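Local coordinates for DUF2790 domain-containing protein (Pseudomonas aeruginosa, PDB 4F98), which is of unknown function, is made with a signal peptide that suggests export from the cytoplasm, and forms a two-chain assembly in the crystal, at the interface of chains A and B. Sequence-based numbering; all coordinates share one arbitrary frame. Chains: chain A/B, hypothetical protein.

Contact 1: the interface of chains A and B. Residues chain A 19; chain B 19, 59-60.
A:Tyr19 and B:Tyr19 lean on each other where two copies of this DUF2790-family protein meet about a two-fold axis. Each tyrosine sits in a loop and lays its CB over one face of the other's ring, a reciprocal CH-pi contact with the methylene 3.7 Å from the ring centroid. The touch falls toward the CG rim: A:Tyr19 CB lies 3.4 Å from B:Tyr19 CG. The ring planes are nearly parallel but slipped, with overlap confined to the CB, CG and CD1 ends; the side chains themselves run obliquely to each other and the phenol ends diverge. With CG trans to the backbone N (chi1 173°), each ring is carried past its partner's CB and its hydroxyl is sent on toward the other chain's strand.

There the ring of A:Tyr19 meets strand 54-62 of chain B. The backbone N of B:Leu60 donates a hydrogen bond of 2.9 Å to the phenol OH of A:Tyr19, moderately bent at 149° at the hydrogen. In the plane of the ring, the carbonyl O of B:Leu60 comes to the edge, 3.4 Å from A:Tyr19 CE1. This edge contact, with B:Tyr19 CB over the face, should limit turning of the ring. The hydroxyl also rests against B:Phe59 CB at 3.4 Å, with the B:Phe59 side chain running roughly perpendicular to the tyrosine.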
loop_
_atom_site.group_PDB
_atom_site.type_symbol
_atom_site.label_atom_id
_atom_site.label_comp_id
_atom_site.label_asym_id
_atom_site.label_seq_id
_atom_site.Cartn_x
_atom_site.Cartn_y
_atom_site.Cartn_z
ATOM N N TYR A 19 8.975 -6.532 -0.659
ATOM C CA TYR A 19 8.330 -5.575 -1.549
ATOM C C TYR A 19 8.722 -5.851 -2.993
ATOM O O TYR A 19 9.915 -6.030 -3.281
ATOM C CB TYR A 19 8.733 -4.134 -1.223
ATOM C CG TYR A 19 8.199 -3.151 -2.252
ATOM C CD1 TYR A 19 6.902 -2.646 -2.157
ATOM C CD2 TYR A 19 8.973 -2.762 -3.346
ATOM C CE1 TYR A 19 6.407 -1.732 -3.118
ATOM C CE2 TYR A 19 8.484 -1.865 -4.314
ATOM C CZ TYR A 19 7.196 -1.373 -4.200
ATOM O OH TYR A 19 6.691 -0.528 -5.138
ATOM N N TYR B 19 10.971 1.328 -1.233
ATOM C CA TYR B 19 10.111 0.763 -0.202
ATOM C C TYR B 19 10.836 0.748 1.137
ATOM O O TYR B 19 11.995 0.313 1.201
ATOM C CB TYR B 19 9.702 -0.676 -0.527
ATOM C CG TYR B 19 8.949 -1.323 0.624
ATOM C CD1 TYR B 19 7.576 -1.131 0.783
ATOM C CD2 TYR B 19 9.616 -2.088 1.582
ATOM C CE1 TYR B 19 6.879 -1.734 1.858
ATOM C CE2 TYR B 19 8.934 -2.679 2.661
ATOM C CZ TYR B 19 7.572 -2.480 2.798
ATOM O OH TYR B 19 6.895 -3.017 3.848
ATOM N N PHE B 59 4.756 3.902 -7.212
ATOM C CA PHE B 59 5.220 2.614 -6.709
ATOM C C PHE B 59 4.035 1.638 -6.757
ATOM O O PHE B 59 3.066 1.898 -7.489
ATOM C CB PHE B 59 5.874 2.802 -5.308
ATOM C CG PHE B 59 4.995 3.508 -4.304
ATOM C CD1 PHE B 59 4.879 4.888 -4.299
ATOM C CD2 PHE B 59 4.323 2.794 -3.331
ATOM C CE1 PHE B 59 4.054 5.538 -3.394
ATOM C CE2 PHE B 59 3.510 3.438 -2.406
ATOM C CZ PHE B 59 3.385 4.831 -2.437
ATOM N N LEU B 60 4.119 0.533 -6.026
ATOM C CA LEU B 60 3.080 -0.495 -6.023
ATOM C C LEU B 60 2.530 -0.665 -4.626
ATOM O O LEU B 60 3.244 -0.484 -3.632
ATOM C CB LEU B 60 3.660 -1.845 -6.463
ATOM C CG LEU B 60 4.240 -1.896 -7.871
ATOM C CD1 LEU B 60 5.013 -3.213 -8.037
ATOM C CD2 LEU B 60 3.140 -1.713 -8.932
#

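Contact 2: the interface of chains A and B. Residues chain A 17, 23, 31, 45, 57, 59, 61; chain B 62.
B:Trp62 reaches from the end of strand 54-62 of chain B into chain A, where its indole is lined by A:Phe59, A:Val45, A:Ile57, A:Leu23 and A:Tyr17. It buries 107 Å² against these neighbours, far more than any of them. The A:Phe59 side chain crosses that of the tryptophan at about a right angle, but the two ring planes meet at only about 50°. Its CZ/CE2 corner sits above the CD1-NE1 rim of the pyrrole ring, CZ standing 3.4 Å from B:Trp62 CD1. Placing CG between the backbone N and the carbonyl carbon (chi1 54°) aims that corner at the indole, and the ring is backed by A:Tyr17, whose CE2 lies over the centre of one face.

A:Val45 lies across the benzo part: CG2 sits over one indole face, toward the rim, and CG1 is 3.9 Å from CZ3. A:Ile57 CD1 and A:Leu23 CD1 both approach CZ2, the leucine methyl from the edge in the ring plane. That same A:Ile57 methyl covers the centre of the A:Tyr17 ring, helping to place the phenol. The polar edge is met too: B:Trp62 NE1 donates to A:Tyr17 OH at 3.1 Å, with the oxygen close to the indole plane.

The tryptophan backbone is also held. A:Arg31 NH2 donates to B:Trp62 O at 2.9 Å from well above the carbonyl plane. A:Glu61 grips that guanidinium end-on in a salt bridge, OE1 to NH2 and OE2 to NH1 through syn lone pairs, which fixes its plane and probably offsets much of its charge. Water 1 joins A:Glu61 OE1 to B:Trp62 N, 2.8 Å from each.

Strands 27-31, 40-48 and 54-62 of chain A supply A:Arg31, A:Val45 and the A:Ile57, A:Phe59, A:Glu61 series, while the loop residues A:Tyr17 and A:Leu23 flank the indole's NE1-CZ2 edge, so the tryptophan lies between the chain A strands and a neighbouring loop.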
loop_
_atom_site.group_PDB
_atom_site.type_symbol
_atom_site.label_atom_id
_atom_site.label_comp_id
_atom_site.label_asym_id
_atom_site.label_seq_id
_atom_site.Cartn_x
_atom_site.Cartn_y
_atom_site.Cartn_z
ATOM N N TYR A 17 8.160 -11.823 3.424
ATOM C CA TYR A 17 7.679 -11.094 2.267
ATOM C C TYR A 17 8.708 -9.997 1.918
ATOM O O TYR A 17 9.531 -9.549 2.731
ATOM C CB TYR A 17 6.192 -10.677 2.450
ATOM C CG TYR A 17 5.579 -9.847 1.342
ATOM C CD1 TYR A 17 5.442 -10.344 0.049
ATOM C CD2 TYR A 17 5.164 -8.560 1.584
ATOM C CE1 TYR A 17 4.917 -9.577 -0.963
ATOM C CE2 TYR A 17 4.616 -7.787 0.569
ATOM C CZ TYR A 17 4.505 -8.306 -0.699
ATOM O OH TYR A 17 3.960 -7.571 -1.729
ATOM N N LEU A 23 4.134 -12.702 -6.559
ATOM C CA LEU A 23 3.431 -13.733 -5.777
ATOM C C LEU A 23 2.381 -14.386 -6.658
ATOM O O LEU A 23 1.969 -13.825 -7.682
ATOM C CB LEU A 23 2.771 -13.133 -4.527
ATOM C CG LEU A 23 3.690 -12.511 -3.475
ATOM C CD1 LEU A 23 2.864 -11.938 -2.325
ATOM C CD2 LEU A 23 4.686 -13.505 -2.943
ATOM N N ARG A 31 -7.461 -7.985 4.235
ATOM C CA ARG A 31 -6.469 -6.915 4.283
ATOM C C ARG A 31 -6.907 -5.898 5.316
ATOM O O ARG A 31 -8.092 -5.597 5.447
ATOM C CB ARG A 31 -6.250 -6.307 2.886
ATOM C CG ARG A 31 -7.447 -5.595 2.242
ATOM C CD ARG A 31 -7.339 -4.116 2.367
ATOM N NE ARG A 31 -6.271 -3.545 1.537
ATOM C CZ ARG A 31 -5.208 -2.842 1.945
ATOM N NH1 ARG A 31 -5.010 -2.528 3.225
ATOM N NH2 ARG A 31 -4.340 -2.407 1.039
ATOM N N VAL A 45 -2.030 -8.852 5.139
ATOM C CA VAL A 45 -2.786 -9.479 4.072
ATOM C C VAL A 45 -2.808 -10.992 4.267
ATOM O O VAL A 45 -1.789 -11.584 4.605
ATOM C CB VAL A 45 -2.214 -9.123 2.679
ATOM C CG1 VAL A 45 -2.849 -9.989 1.569
ATOM C CG2 VAL A 45 -2.398 -7.631 2.399
ATOM N N ILE A 57 0.960 -12.316 5.323
ATOM C CA ILE A 57 2.127 -11.427 5.190
ATOM C C ILE A 57 1.810 -10.110 5.894
ATOM O O ILE A 57 0.648 -9.700 5.961
ATOM C CB ILE A 57 2.534 -11.224 3.722
ATOM C CG1 ILE A 57 1.343 -10.773 2.869
ATOM C CG2 ILE A 57 3.150 -12.527 3.163
ATOM C CD1 ILE A 57 1.704 -10.316 1.456
ATOM N N PHE A 59 3.456 -6.044 6.432
ATOM C CA PHE A 59 4.389 -5.121 5.797
ATOM C C PHE A 59 3.855 -3.697 6.008
ATOM O O PHE A 59 3.028 -3.488 6.911
ATOM C CB PHE A 59 4.611 -5.537 4.313
ATOM C CG PHE A 59 3.339 -5.682 3.512
ATOM C CD1 PHE A 59 2.570 -6.831 3.592
ATOM C CD2 PHE A 59 2.937 -4.688 2.642
ATOM C CE1 PHE A 59 1.389 -6.958 2.878
ATOM C CE2 PHE A 59 1.766 -4.814 1.905
ATOM C CZ PHE A 59 0.990 -5.972 2.022
ATOM N N GLU A 61 2.368 0.080 4.210
ATOM C CA GLU A 61 1.741 0.724 3.065
ATOM C C GLU A 61 1.362 2.148 3.424
ATOM O O GLU A 61 1.396 2.534 4.594
ATOM C CB GLU A 61 0.519 -0.064 2.629
ATOM C CG GLU A 61 -0.666 0.045 3.582
ATOM C CD GLU A 61 -1.910 -0.695 3.097
ATOM O OE1 GLU A 61 -1.885 -1.357 2.033
ATOM O OE2 GLU A 61 -2.951 -0.631 3.789
ATOM N N TRP B 62 -1.004 -2.903 -2.420
ATOM C CA TRP B 62 -2.154 -3.789 -2.497
ATOM C C TRP B 62 -3.433 -2.940 -2.515
ATOM O O TRP B 62 -3.557 -1.975 -1.765
ATOM C CB TRP B 62 -2.175 -4.746 -1.332
ATOM C CG TRP B 62 -1.069 -5.740 -1.385
ATOM C CD1 TRP B 62 0.264 -5.503 -1.226
ATOM C CD2 TRP B 62 -1.188 -7.147 -1.668
ATOM N NE1 TRP B 62 0.974 -6.664 -1.337
ATOM C CE2 TRP B 62 0.115 -7.686 -1.620
ATOM C CE3 TRP B 62 -2.267 -8.002 -1.932
ATOM C CZ2 TRP B 62 0.373 -9.044 -1.837
ATOM C CZ3 TRP B 62 -2.005 -9.358 -2.152
ATOM C CH2 TRP B 62 -0.696 -9.856 -2.101
HETATM O O HOH W 1 -0.083 -2.257 0.148
#

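About 11 Å separates the C-alpha centres of contact 1 and contact 2, and both draw on strand 54-62. Chain B's strand supplies residues 59 and 60 to contact 1 and residue 62 to contact 2; by symmetry, residue 59 of each chain serves in both kinds of contact. The loop carrying residues 17 and 19 also contributes to each. Contact 1 includes the tyrosine pair at the two-fold axis, whereas contact 2 and its twin exchange a tryptophan in each direction. This reciprocity would suit a stable dimer, although the crystal assembly alone does not establish one in solution.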